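Local coordinates for nucleoid-associated protein HP_0035 (Helicobacter pylori, PDB 3F42), which probably binds DNA and alters its conformation, and may take part in nucleoid organization, DNA protection and the regulation of gene expression, at residues 15-19 with 90-94; 38-42 with 53-59. All blocks are in the same frame, centred on the assembly; numbering follows the deposited sequence. Where two conformers were deposited one is given.

Overall arrangement
From the N terminus the chain runs through helix 5-27, an antiparallel three-stranded meander of strands 30-35, 40-45 and 50-55, and helix 63-93. Interaction 2 closes the short loop, pairing strand 40-45 with strand 50-55 and bringing in the turn that leads to the second helix. Interaction 1 closes the long one, 70 residues between its segments, by setting the end of helix 63-93 against the middle of helix 5-27; the hairpin contact thus falls wholly within this larger loop. The two lie on opposite sides of the chain's centre, their own centres 37 Å apart and their nearest atoms about 23 Å apart, and both touch the same neighbouring subunit.

Interaction 1 of 2, residues 15-19 with 90-94; sequences MKKEF and FNMLG
Met92, a selenomethionine, reaches across from the last turn of helix 63-93 to overlap Met15 and Phe19 on helix 5-27, so that the two terminal helices of the helix-three-strand-helix YbaB/EbfC fold meet by packing, without interhelical hydrogen bonds. Residues 15-19 are helical throughout, and 90-92 lie in the last turn of helix 63-93; the closest CA pair is Phe19-Met92, at 8.2 Å. Met92 points toward the other helix with chi1 and chi2 both t, an extended arm whose CE lies 3.8 Å from Met15 CB and 3.4 Å from Met15 O, a carbonyl already hydrogen-bonded to Phe19 N (2.8 Å). Met92 SE sits 4.4 Å from Phe19 CB. Glu18 flanks the arm, OE2 being 3.3 Å from Met92 CG. Other chains extend the packing: Met15 also touches Leu12 of a second subunit, whose Phe5 stacks on the Phe19 ring, and Leu93 of a third. The selenomethionine Met15 (m, t, p) finally turns its own methyl to Leu93 of its own chain, Met15 CE lying 3.3 Å from Leu93 CD2.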
loop_
_atom_site.group_PDB
_atom_site.type_symbol
_atom_site.label_atom_id
_atom_site.label_comp_id
_atom_site.label_asym_id
_atom_site.label_seq_id
_atom_site.Cartn_x
_atom_site.Cartn_y
_atom_site.Cartn_z
HETATM N N MSE A 15 -4.672 -0.534 -3.641
HETATM C CA MSE A 15 -4.149 0.817 -3.872
HETATM C C MSE A 15 -2.790 0.781 -4.562
HETATM O O MSE A 15 -2.542 1.588 -5.475
HETATM C CB MSE A 15 -4.103 1.599 -2.575
HETATM C CG MSE A 15 -5.465 2.034 -2.193
HETATM SE SE MSE A 15 -5.318 2.935 -0.497
HETATM C CE MSE A 15 -4.787 4.625 -1.136
ATOM N N LYS A 16 -1.937 -0.184 -4.187
ATOM C CA LYS A 16 -0.613 -0.296 -4.807
ATOM C C LYS A 16 -0.752 -0.755 -6.257
ATOM O O LYS A 16 0.011 -0.325 -7.110
ATOM C CB LYS A 16 0.309 -1.221 -4.004
ATOM C CG LYS A 16 1.737 -1.353 -4.609
ATOM C CD LYS A 16 2.459 -2.612 -4.105
ATOM C CE LYS A 16 3.695 -2.905 -4.979
ATOM N NZ LYS A 16 4.421 -4.130 -4.530
ATOM N N LYS A 17 -1.741 -1.599 -6.534
ATOM C CA LYS A 17 -1.990 -2.018 -7.910
ATOM C C LYS A 17 -2.423 -0.826 -8.783
ATOM O O LYS A 17 -1.864 -0.604 -9.882
ATOM C CB LYS A 17 -3.032 -3.139 -7.955
ATOM C CG LYS A 17 -3.440 -3.515 -9.385
ATOM C CD LYS A 17 -4.288 -4.788 -9.364
ATOM C CE LYS A 17 -4.565 -5.337 -10.754
ATOM N NZ LYS A 17 -5.450 -4.433 -11.537
ATOM N N GLU A 18 -3.394 -0.060 -8.284
ATOM C CA GLU A 18 -3.879 1.145 -8.952
ATOM C C GLU A 18 -2.732 2.138 -9.142
ATOM O O GLU A 18 -2.592 2.748 -10.239
ATOM C CB GLU A 18 -4.966 1.822 -8.113
ATOM C CG GLU A 18 -5.730 2.880 -8.908
ATOM C CD GLU A 18 -6.691 3.713 -8.065
ATOM O OE1 GLU A 18 -6.928 3.415 -6.866
ATOM O OE2 GLU A 18 -7.205 4.708 -8.618
ATOM N N PHE A 19 -1.938 2.333 -8.094
ATOM C CA PHE A 19 -0.830 3.275 -8.156
ATOM C C PHE A 19 0.126 2.890 -9.315
ATOM O O PHE A 19 0.551 3.754 -10.112
ATOM C CB PHE A 19 -0.077 3.300 -6.822
ATOM C CG PHE A 19 0.985 4.335 -6.757
ATOM C CD1 PHE A 19 0.698 5.597 -6.257
ATOM C CD2 PHE A 19 2.249 4.093 -7.274
ATOM C CE1 PHE A 19 1.662 6.588 -6.226
ATOM C CE2 PHE A 19 3.236 5.090 -7.265
ATOM C CZ PHE A 19 2.954 6.338 -6.747
ATOM N N PHE A 90 -4.584 13.284 -4.947
ATOM C CA PHE A 90 -5.903 13.604 -4.351
ATOM C C PHE A 90 -7.047 12.849 -5.039
ATOM O O PHE A 90 -7.966 12.336 -4.373
ATOM C CB PHE A 90 -6.142 15.123 -4.400
ATOM C CG PHE A 90 -5.419 15.894 -3.338
ATOM C CD1 PHE A 90 -6.109 16.391 -2.236
ATOM C CD2 PHE A 90 -4.051 16.140 -3.431
ATOM C CE1 PHE A 90 -5.443 17.142 -1.256
ATOM C CE2 PHE A 90 -3.382 16.869 -2.474
ATOM C CZ PHE A 90 -4.081 17.379 -1.360
ATOM N N ASN A 91 -6.998 12.749 -6.358
ATOM C CA ASN A 91 -8.096 12.115 -7.107
ATOM C C ASN A 91 -8.123 10.608 -7.009
ATOM O O ASN A 91 -9.204 10.013 -6.993
ATOM C CB ASN A 91 -8.151 12.593 -8.565
ATOM C CG ASN A 91 -8.654 14.031 -8.702
ATOM O OD1 ASN A 91 -7.986 14.871 -9.341
ATOM N ND2 ASN A 91 -9.833 14.340 -8.108
HETATM N N MSE A 92 -6.954 9.982 -6.879
HETATM C CA MSE A 92 -6.906 8.544 -6.685
HETATM C C MSE A 92 -7.578 8.184 -5.349
HETATM O O MSE A 92 -8.439 7.283 -5.287
HETATM C CB MSE A 92 -5.469 8.015 -6.724
HETATM C CG MSE A 92 -5.466 6.557 -6.473
HETATM SE SE MSE A 92 -3.749 5.750 -6.478
HETATM C CE MSE A 92 -4.027 4.591 -4.918
ATOM N N LEU A 93 -7.188 8.913 -4.302
ATOM C CA LEU A 93 -7.788 8.837 -2.976
ATOM C C LEU A 93 -9.286 9.240 -2.985
ATOM O O LEU A 93 -10.048 8.860 -2.077
ATOM C CB LEU A 93 -6.978 9.703 -1.987
ATOM C CG LEU A 93 -5.489 9.340 -1.833
ATOM C CD1 LEU A 93 -4.734 10.264 -0.855
ATOM C CD2 LEU A 93 -5.343 7.898 -1.396
ATOM N N GLY A 94 -9.698 9.954 -4.033
ATOM C CA GLY A 94 -11.081 10.442 -4.190
ATOM C C GLY A 94 -11.967 9.675 -5.175
ATOM O O GLY A 94 -11.588 8.599 -5.680
#

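Interaction 2 of 2, residues 38-42 with 53-59; sequences GMVSV and LQIDDSL
Leu59 fills the apolar centre of this contact, its CD1 methyl lying 3.5 Å from Val40 CG2 and 3.6 Å from CB of the selenomethionine Met39. Val40 and Leu59 both also touch Tyr69 of helix 63-93, which covers this side of the sheet. Farther along the same face, Val42 CG1 approaches Leu53 CG at 4.3 Å, while Ile55 packs on Met66 of a neighbouring subunit.

The framework is a beta hairpin, strands 40-42 and 53-55 running antiparallel (178°) with axes 4.9 Å apart. Val40-Ile55 and Val42-Leu53 are non-hydrogen-bonded pairs, with CA atoms 4.7 and 4.6 Å apart. Between them Ser41-Gln54 is the hydrogen-bonded pair, its side chains on the other face: Ser41 N to Gln54 O and Gln54 N to Ser41 O are both 2.9 Å. Met39 O accepts from Asp56 N at 2.8 Å beyond the last pair. On their other edge, Met39 and Val40 together face Ser35 of strand 30-35 as a classic beta bulge.

At the polar end the chain turns out of the sheet. Asp56 (chi1 t) forms an Asx turn, OD2 accepting from Ser58 N at 2.8 Å and from Ser58 OG at 2.6 Å, and Leu59 N is hydrogen-bonded to Asp56 O at 3.0 Å. Ser58 OG also lies 3.3 Å from Met39 SE. Ser41 OG is hydrogen-bonded to Lys34 NZ, and Asp57 forms a salt bridge with Lys63 of that neighbouring subunit. One face is therefore apolar and meets helix 63-93 of its own chain and residues of a neighbouring subunit, the other carries polar side chains, and the turn that follows Asp56 brings Leu59 back to the apolar side.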
loop_
_atom_site.group_PDB
_atom_site.type_symbol
_atom_site.label_atom_id
_atom_site.label_comp_id
_atom_site.label_asym_id
_atom_site.label_seq_id
_atom_site.Cartn_x
_atom_site.Cartn_y
_atom_site.Cartn_z
ATOM N N GLY A 38 9.509 30.238 -28.725
ATOM C CA GLY A 38 9.606 28.907 -29.323
ATOM C C GLY A 38 11.017 28.409 -29.595
ATOM O O GLY A 38 11.181 27.289 -30.110
HETATM N N MSE A 39 12.037 29.196 -29.268
HETATM C CA MSE A 39 13.431 28.795 -29.507
HETATM C C MSE A 39 13.937 27.750 -28.526
HETATM O O MSE A 39 14.981 27.142 -28.746
HETATM C CB MSE A 39 14.363 30.011 -29.490
HETATM C CG MSE A 39 14.073 30.987 -30.598
HETATM SE SE MSE A 39 15.426 32.385 -30.645
HETATM C CE MSE A 39 15.011 33.316 -28.996
ATOM N N VAL A 40 13.207 27.573 -27.421
ATOM C CA VAL A 40 13.528 26.491 -26.478
ATOM C C VAL A 40 12.295 25.610 -26.356
ATOM O O VAL A 40 11.203 26.123 -26.196
ATOM C CB VAL A 40 13.940 27.039 -25.099
ATOM C CG1 VAL A 40 13.984 25.920 -24.034
ATOM C CG2 VAL A 40 15.305 27.719 -25.161
ATOM N N SER A 41 12.480 24.287 -26.415
ATOM C CA SER A 41 11.389 23.354 -26.191
ATOM C C SER A 41 11.910 22.290 -25.245
ATOM O O SER A 41 13.007 21.729 -25.477
ATOM C CB SER A 41 10.953 22.705 -27.489
ATOM O OG SER A 41 9.764 21.962 -27.252
ATOM N N VAL A 42 11.123 21.989 -24.220
ATOM C CA VAL A 42 11.461 20.865 -23.329
ATOM C C VAL A 42 10.277 19.924 -23.246
ATOM O O VAL A 42 9.141 20.368 -23.296
ATOM C CB VAL A 42 11.910 21.287 -21.926
ATOM C CG1 VAL A 42 13.159 22.172 -22.046
ATOM C CG2 VAL A 42 10.764 22.035 -21.192
ATOM N N LEU A 53 14.960 17.822 -25.268
ATOM C CA LEU A 53 15.398 19.202 -24.993
ATOM C C LEU A 53 15.955 19.689 -26.329
ATOM O O LEU A 53 16.838 19.015 -26.911
ATOM C CB LEU A 53 16.447 19.177 -23.876
ATOM C CG LEU A 53 16.939 20.499 -23.287
ATOM C CD1 LEU A 53 17.349 20.304 -21.834
ATOM C CD2 LEU A 53 18.136 20.956 -24.064
ATOM N N GLN A 54 15.370 20.774 -26.863
ATOM C CA GLN A 54 15.793 21.334 -28.160
ATOM C C GLN A 54 15.925 22.850 -28.069
ATOM O O GLN A 54 15.027 23.536 -27.556
ATOM C CB GLN A 54 14.840 20.952 -29.294
ATOM C CG GLN A 54 14.797 19.401 -29.643
ATOM C CD GLN A 54 16.153 18.802 -30.113
ATOM O OE1 GLN A 54 16.903 19.442 -30.851
ATOM N NE2 GLN A 54 16.451 17.562 -29.684
ATOM N N ILE A 55 17.069 23.335 -28.554
ATOM C CA ILE A 55 17.461 24.741 -28.430
ATOM C C ILE A 55 17.783 25.223 -29.855
ATOM O O ILE A 55 18.560 24.566 -30.556
ATOM C CB ILE A 55 18.726 24.871 -27.544
ATOM C CG1 ILE A 55 18.466 24.315 -26.144
ATOM C CG2 ILE A 55 19.222 26.352 -27.489
ATOM C CD1 ILE A 55 19.724 24.065 -25.322
ATOM N N ASP A 56 17.203 26.353 -30.275
ATOM C CA ASP A 56 17.494 26.910 -31.612
ATOM C C ASP A 56 18.952 27.305 -31.696
ATOM O O ASP A 56 19.497 27.840 -30.740
ATOM C CB ASP A 56 16.611 28.111 -31.904
ATOM C CG ASP A 56 16.668 28.527 -33.363
ATOM O OD1 ASP A 56 15.853 28.025 -34.146
ATOM O OD2 ASP A 56 17.561 29.308 -33.738
ATOM N N ASP A 57 19.601 27.012 -32.833
ATOM C CA ASP A 57 21.006 27.378 -32.997
ATOM C C ASP A 57 21.259 28.865 -32.720
ATOM O O ASP A 57 22.365 29.230 -32.322
ATOM C CB ASP A 57 21.524 27.046 -34.407
ATOM C CG ASP A 57 21.800 25.576 -34.621
ATOM O OD1 ASP A 57 21.891 24.777 -33.659
ATOM O OD2 ASP A 57 21.963 25.214 -35.808
ATOM N N SER A 58 20.256 29.724 -32.920
ATOM C CA SER A 58 20.448 31.179 -32.718
ATOM C C SER A 58 20.825 31.520 -31.290
ATOM O O SER A 58 21.587 32.458 -31.041
ATOM C CB SER A 58 19.223 31.984 -33.147
ATOM O OG SER A 58 18.066 31.527 -32.480
ATOM N N LEU A 59 20.326 30.722 -30.346
ATOM C CA LEU A 59 20.607 30.947 -28.935
ATOM C C LEU A 59 22.040 30.629 -28.554
ATOM O O LEU A 59 22.509 31.061 -27.498
ATOM C CB LEU A 59 19.599 30.190 -28.037
ATOM C CG LEU A 59 18.194 30.819 -27.957
ATOM C CD1 LEU A 59 17.168 29.900 -27.232
ATOM C CD2 LEU A 59 18.222 32.183 -27.278
#